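PDB 5OWU: importin subunit beta-1 from Saccharomyces cerevisiae, which carries proteins into the nucleus in partnership with importin alpha, the subunit that recognises classical nuclear localization signals in cargo. Local coordinates for residues L744-Y758 / T778-L792. Sequence-based numbering, arbitrary orientation.
Sequences LDYQIKVLEAVLDAY and TIFQFIAQVAEDPQL
Two successive HEAT repeats, 17 and 18, meet here through F782 of helix 776-788, a knob in the hole formed by L751, V754, L755 and Y758 of helix 741-764. The axes of segments 744-758 and 778-788 pass 10.9 Å apart at closest, their N-to-C directions at 136°. A chi1 of 174°, which sets CG opposite the backbone N, carries the F782 ring across to the other backbone, L751 O lying at its edge, 3.0 Å from F782 CZ. Among side chains, V754 CG1 lies over one face and L755 CB touches F782 CE2 at 3.6 Å. Y758 turns a ring edge to F782 in an offset edge-to-face pair, planes 82° apart, and takes I779 CG1 over the centre of one of its own faces. Replacing F782 by an alanine is likely to leave a gap between L751, V754, L755 and Y758. Farther along, I748 CD1 packs on Q791 CB at 3.5 Å. D789 is the N-cap of helix 790-793, its OD1 accepting from Q791 N at 2.7 Å, while one water links D789 OD2 to Q747 OE1. Helix 718-732 borders Y758 and F782, Q732 hydrogen-bonding Y758 OH through OE1 and Q785 NE2 through its backbone O; helix 796-812 packs against L755 and I779.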
# COMPACT_ATOMS: atom_id res chain seq x y z
N LEU A 744 -1.06 3.75 -9.65
CA LEU A 744 -0.13 2.88 -10.38
C LEU A 744 -0.40 1.42 -10.06
O LEU A 744 -0.36 0.56 -10.95
CB LEU A 744 1.32 3.27 -10.07
CG LEU A 744 1.92 3.00 -8.68
CD1 LEU A 744 2.48 1.58 -8.56
CD2 LEU A 744 3.01 4.01 -8.38
N ASP A 745 -0.70 1.11 -8.79
CA ASP A 745 -0.99 -0.28 -8.43
C ASP A 745 -2.28 -0.76 -9.10
O ASP A 745 -2.34 -1.89 -9.61
CB ASP A 745 -1.10 -0.42 -6.91
CG ASP A 745 0.25 -0.31 -6.22
OD1 ASP A 745 1.28 -0.55 -6.88
OD2 ASP A 745 0.27 0.02 -5.02
N TYR A 746 -3.32 0.07 -9.09
CA TYR A 746 -4.55 -0.30 -9.79
C TYR A 746 -4.27 -0.57 -11.26
O TYR A 746 -4.75 -1.56 -11.82
CB TYR A 746 -5.61 0.79 -9.64
CG TYR A 746 -6.85 0.48 -10.44
CD1 TYR A 746 -7.71 -0.55 -10.05
CD2 TYR A 746 -7.15 1.18 -11.60
CE1 TYR A 746 -8.84 -0.85 -10.78
CE2 TYR A 746 -8.28 0.89 -12.34
CZ TYR A 746 -9.12 -0.13 -11.93
OH TYR A 746 -10.25 -0.43 -12.66
N GLN A 747 -3.49 0.31 -11.90
CA GLN A 747 -3.16 0.09 -13.31
C GLN A 747 -2.45 -1.24 -13.50
O GLN A 747 -2.69 -1.94 -14.49
CB GLN A 747 -2.30 1.24 -13.83
CG GLN A 747 -2.08 1.20 -15.34
CD GLN A 747 -0.64 1.49 -15.73
OE1 GLN A 747 0.30 1.16 -15.00
NE2 GLN A 747 -0.46 2.12 -16.89
N ILE A 748 -1.57 -1.60 -12.56
CA ILE A 748 -0.91 -2.91 -12.64
C ILE A 748 -1.95 -4.02 -12.57
O ILE A 748 -1.84 -5.03 -13.27
CB ILE A 748 0.15 -3.05 -11.53
CG1 ILE A 748 1.31 -2.08 -11.76
CG2 ILE A 748 0.66 -4.49 -11.45
CD1 ILE A 748 2.17 -2.39 -12.98
N LYS A 749 -2.96 -3.87 -11.71
CA LYS A 749 -4.00 -4.90 -11.65
C LYS A 749 -4.72 -5.02 -12.99
O LYS A 749 -4.96 -6.13 -13.48
CB LYS A 749 -4.98 -4.58 -10.53
CG LYS A 749 -4.44 -4.86 -9.14
CD LYS A 749 -4.48 -6.35 -8.82
CE LYS A 749 -3.49 -6.73 -7.72
NZ LYS A 749 -2.08 -6.72 -8.21
N VAL A 750 -5.05 -3.88 -13.61
CA VAL A 750 -5.73 -3.89 -14.90
C VAL A 750 -4.86 -4.60 -15.94
O VAL A 750 -5.35 -5.45 -16.70
CB VAL A 750 -6.08 -2.46 -15.34
CG1 VAL A 750 -6.74 -2.44 -16.72
CG2 VAL A 750 -7.01 -1.81 -14.31
N LEU A 751 -3.57 -4.27 -15.99
CA LEU A 751 -2.70 -4.90 -16.98
C LEU A 751 -2.55 -6.40 -16.73
O LEU A 751 -2.51 -7.19 -17.68
CB LEU A 751 -1.33 -4.21 -16.99
CG LEU A 751 -1.34 -2.75 -17.46
CD1 LEU A 751 0.03 -2.10 -17.26
CD2 LEU A 751 -1.74 -2.66 -18.93
N GLU A 752 -2.49 -6.81 -15.46
CA GLU A 752 -2.44 -8.23 -15.15
C GLU A 752 -3.69 -8.94 -15.66
O GLU A 752 -3.62 -10.06 -16.18
CB GLU A 752 -2.27 -8.43 -13.65
CG GLU A 752 -0.88 -8.07 -13.13
CD GLU A 752 -0.76 -8.13 -11.63
OE1 GLU A 752 -1.80 -8.08 -10.93
OE2 GLU A 752 0.39 -8.24 -11.14
N ALA A 753 -4.86 -8.29 -15.51
CA ALA A 753 -6.10 -8.88 -16.02
C ALA A 753 -6.09 -8.96 -17.54
O ALA A 753 -6.61 -9.92 -18.12
CB ALA A 753 -7.31 -8.07 -15.55
N VAL A 754 -5.53 -7.95 -18.21
CA VAL A 754 -5.42 -8.02 -19.67
C VAL A 754 -4.56 -9.21 -20.06
O VAL A 754 -4.89 -9.96 -20.99
CB VAL A 754 -4.88 -6.69 -20.24
CG1 VAL A 754 -4.54 -6.82 -21.73
CG2 VAL A 754 -5.92 -5.58 -20.03
N LEU A 755 -3.47 -9.44 -19.32
CA LEU A 755 -2.64 -10.61 -19.59
C LEU A 755 -3.44 -11.90 -19.45
O LEU A 755 -3.33 -12.80 -20.30
CB LEU A 755 -1.43 -10.62 -18.65
CG LEU A 755 -0.46 -11.80 -18.79
CD1 LEU A 755 0.02 -11.97 -20.23
CD2 LEU A 755 0.73 -11.60 -17.84
N ASP A 756 -4.25 -12.01 -18.38
CA ASP A 756 -5.14 -13.17 -18.25
C ASP A 756 -6.01 -13.32 -19.50
O ASP A 756 -6.15 -14.42 -20.06
CB ASP A 756 -6.05 -13.02 -17.02
CG ASP A 756 -5.32 -13.23 -15.71
OD1 ASP A 756 -4.23 -13.83 -15.71
OD2 ASP A 756 -5.86 -12.80 -14.67
N ALA A 757 -6.64 -12.23 -19.92
CA ALA A 757 -7.55 -12.28 -21.07
C ALA A 757 -6.84 -12.82 -22.30
O ALA A 757 -7.35 -13.72 -22.98
CB ALA A 757 -8.12 -10.89 -21.34
N TYR A 758 -5.64 -12.29 -22.60
CA TYR A 758 -4.94 -12.70 -23.81
C TYR A 758 -4.48 -14.15 -23.72
O TYR A 758 -4.48 -14.87 -24.72
CB TYR A 758 -3.74 -11.78 -24.07
CG TYR A 758 -4.09 -10.37 -24.52
CD1 TYR A 758 -5.31 -10.08 -25.13
CD2 TYR A 758 -3.19 -9.32 -24.34
CE1 TYR A 758 -5.62 -8.81 -25.53
CE2 TYR A 758 -3.50 -8.04 -24.74
CZ TYR A 758 -4.71 -7.78 -25.34
OH TYR A 758 -5.03 -6.51 -25.75
N THR A 778 -1.47 -5.83 -31.44
CA THR A 778 -2.02 -5.32 -30.18
C THR A 778 -1.47 -6.11 -28.99
O THR A 778 -1.05 -5.54 -27.98
CB THR A 778 -3.55 -5.40 -30.24
OG1 THR A 778 -4.05 -4.40 -31.12
CG2 THR A 778 -4.17 -5.21 -28.87
N ILE A 779 -1.49 -7.44 -29.10
CA ILE A 779 -1.00 -8.27 -28.01
C ILE A 779 0.48 -7.99 -27.76
O ILE A 779 0.93 -7.90 -26.62
CB ILE A 779 -1.26 -9.75 -28.31
CG1 ILE A 779 -2.78 -10.00 -28.37
CG2 ILE A 779 -0.62 -10.65 -27.25
CD1 ILE A 779 -3.16 -11.33 -28.92
N PHE A 780 1.24 -7.81 -28.84
CA PHE A 780 2.67 -7.54 -28.69
C PHE A 780 2.91 -6.18 -28.05
O PHE A 780 3.86 -6.03 -27.27
CB PHE A 780 3.37 -7.65 -30.03
CG PHE A 780 4.03 -8.98 -30.24
CD1 PHE A 780 5.33 -9.18 -29.84
CD2 PHE A 780 3.33 -10.03 -30.82
CE1 PHE A 780 5.94 -10.41 -30.02
CE2 PHE A 780 3.93 -11.26 -31.00
CZ PHE A 780 5.24 -11.45 -30.59
N GLN A 781 2.06 -5.18 -28.33
CA GLN A 781 2.15 -3.91 -27.62
C GLN A 781 1.97 -4.13 -26.12
O GLN A 781 2.74 -3.59 -25.30
CB GLN A 781 1.11 -2.93 -28.14
CG GLN A 781 1.31 -2.49 -29.58
CD GLN A 781 0.13 -1.70 -30.12
OE1 GLN A 781 -0.67 -1.15 -29.36
NE2 GLN A 781 -0.00 -1.65 -31.45
N PHE A 782 0.96 -4.92 -25.74
CA PHE A 782 0.81 -5.22 -24.32
C PHE A 782 2.07 -5.88 -23.76
O PHE A 782 2.57 -5.51 -22.69
CB PHE A 782 -0.40 -6.11 -24.07
CG PHE A 782 -0.51 -6.56 -22.65
CD1 PHE A 782 -1.03 -5.72 -21.68
CD2 PHE A 782 -0.05 -7.81 -22.27
CE1 PHE A 782 -1.10 -6.12 -20.37
CE2 PHE A 782 -0.13 -8.22 -20.96
CZ PHE A 782 -0.66 -7.37 -20.00
N ILE A 783 2.59 -6.89 -24.46
CA ILE A 783 3.76 -7.61 -23.97
C ILE A 783 4.92 -6.65 -23.77
O ILE A 783 5.65 -6.73 -22.77
CB ILE A 783 4.11 -8.77 -24.91
CG1 ILE A 783 2.94 -9.77 -24.97
CG2 ILE A 783 5.39 -9.46 -24.45
CD1 ILE A 783 3.16 -10.97 -25.89
N ALA A 784 5.10 -5.71 -24.70
CA ALA A 784 6.12 -4.68 -24.52
C ALA A 784 5.89 -3.91 -23.23
O ALA A 784 6.85 -3.63 -22.49
CB ALA A 784 6.12 -3.73 -25.72
N GLN A 785 4.64 -3.57 -22.93
CA GLN A 785 4.37 -2.95 -21.63
C GLN A 785 4.86 -3.83 -20.49
O GLN A 785 5.41 -3.32 -19.51
CB GLN A 785 2.88 -2.66 -21.47
CG GLN A 785 2.31 -1.71 -22.50
CD GLN A 785 0.91 -1.29 -22.16
OE1 GLN A 785 0.63 -0.86 -21.04
NE2 GLN A 785 0.00 -1.42 -23.11
N VAL A 786 4.67 -5.15 -20.60
CA VAL A 786 5.16 -6.05 -19.56
C VAL A 786 6.67 -5.94 -19.44
O VAL A 786 7.22 -5.83 -18.33
CB VAL A 786 4.72 -7.50 -19.83
CG1 VAL A 786 5.45 -8.48 -18.89
CG2 VAL A 786 3.22 -7.64 -19.68
N ALA A 787 7.37 -5.96 -20.57
CA ALA A 787 8.82 -5.94 -20.56
C ALA A 787 9.39 -4.62 -20.06
O ALA A 787 10.55 -4.59 -19.65
CB ALA A 787 9.36 -6.24 -21.97
N GLU A 788 8.60 -3.54 -20.08
CA GLU A 788 9.10 -2.24 -19.66
C GLU A 788 8.95 -1.98 -18.17
O GLU A 788 9.82 -1.35 -17.56
CB GLU A 788 8.40 -1.12 -20.44
CG GLU A 788 9.06 -0.77 -21.75
CD GLU A 788 8.22 0.18 -22.58
OE1 GLU A 788 8.47 1.41 -22.52
OE2 GLU A 788 7.31 -0.29 -23.29
N ASP A 789 7.85 -2.42 -17.55
CA ASP A 789 7.55 -2.04 -16.18
C ASP A 789 7.96 -3.16 -15.23
O ASP A 789 7.42 -4.27 -15.34
CB ASP A 789 6.06 -1.74 -16.01
CG ASP A 789 5.72 -1.21 -14.62
OD1 ASP A 789 6.43 -1.56 -13.64
OD2 ASP A 789 4.75 -0.44 -14.50
N PRO A 790 8.88 -2.91 -14.29
CA PRO A 790 9.28 -3.99 -13.36
C PRO A 790 8.14 -4.53 -12.51
O PRO A 790 8.17 -5.71 -12.14
CB PRO A 790 10.35 -3.31 -12.48
CG PRO A 790 10.81 -2.14 -13.26
CD PRO A 790 9.64 -1.67 -14.04
N GLN A 791 7.15 -3.71 -12.18
CA GLN A 791 6.01 -4.22 -11.43
C GLN A 791 5.33 -5.37 -12.16
O GLN A 791 4.62 -6.16 -11.52
CB GLN A 791 5.02 -3.08 -11.16
CG GLN A 791 5.62 -1.92 -10.38
CD GLN A 791 4.59 -0.86 -10.05
OE1 GLN A 791 4.13 -0.75 -8.91
NE2 GLN A 791 4.21 -0.06 -11.05
N LEU A 792 5.54 -5.48 -13.47
CA LEU A 792 5.04 -6.60 -14.26
C LEU A 792 6.10 -7.68 -14.45
O LEU A 792 5.92 -8.82 -14.01
CB LEU A 792 4.53 -6.09 -15.61
CG LEU A 792 3.23 -5.27 -15.56
CD1 LEU A 792 2.95 -4.56 -16.88
CD2 LEU A 792 2.05 -6.17 -15.19
O HOH W 1 2.51 -0.05 -16.13
O HOH W 2 2.54 -8.09 -12.37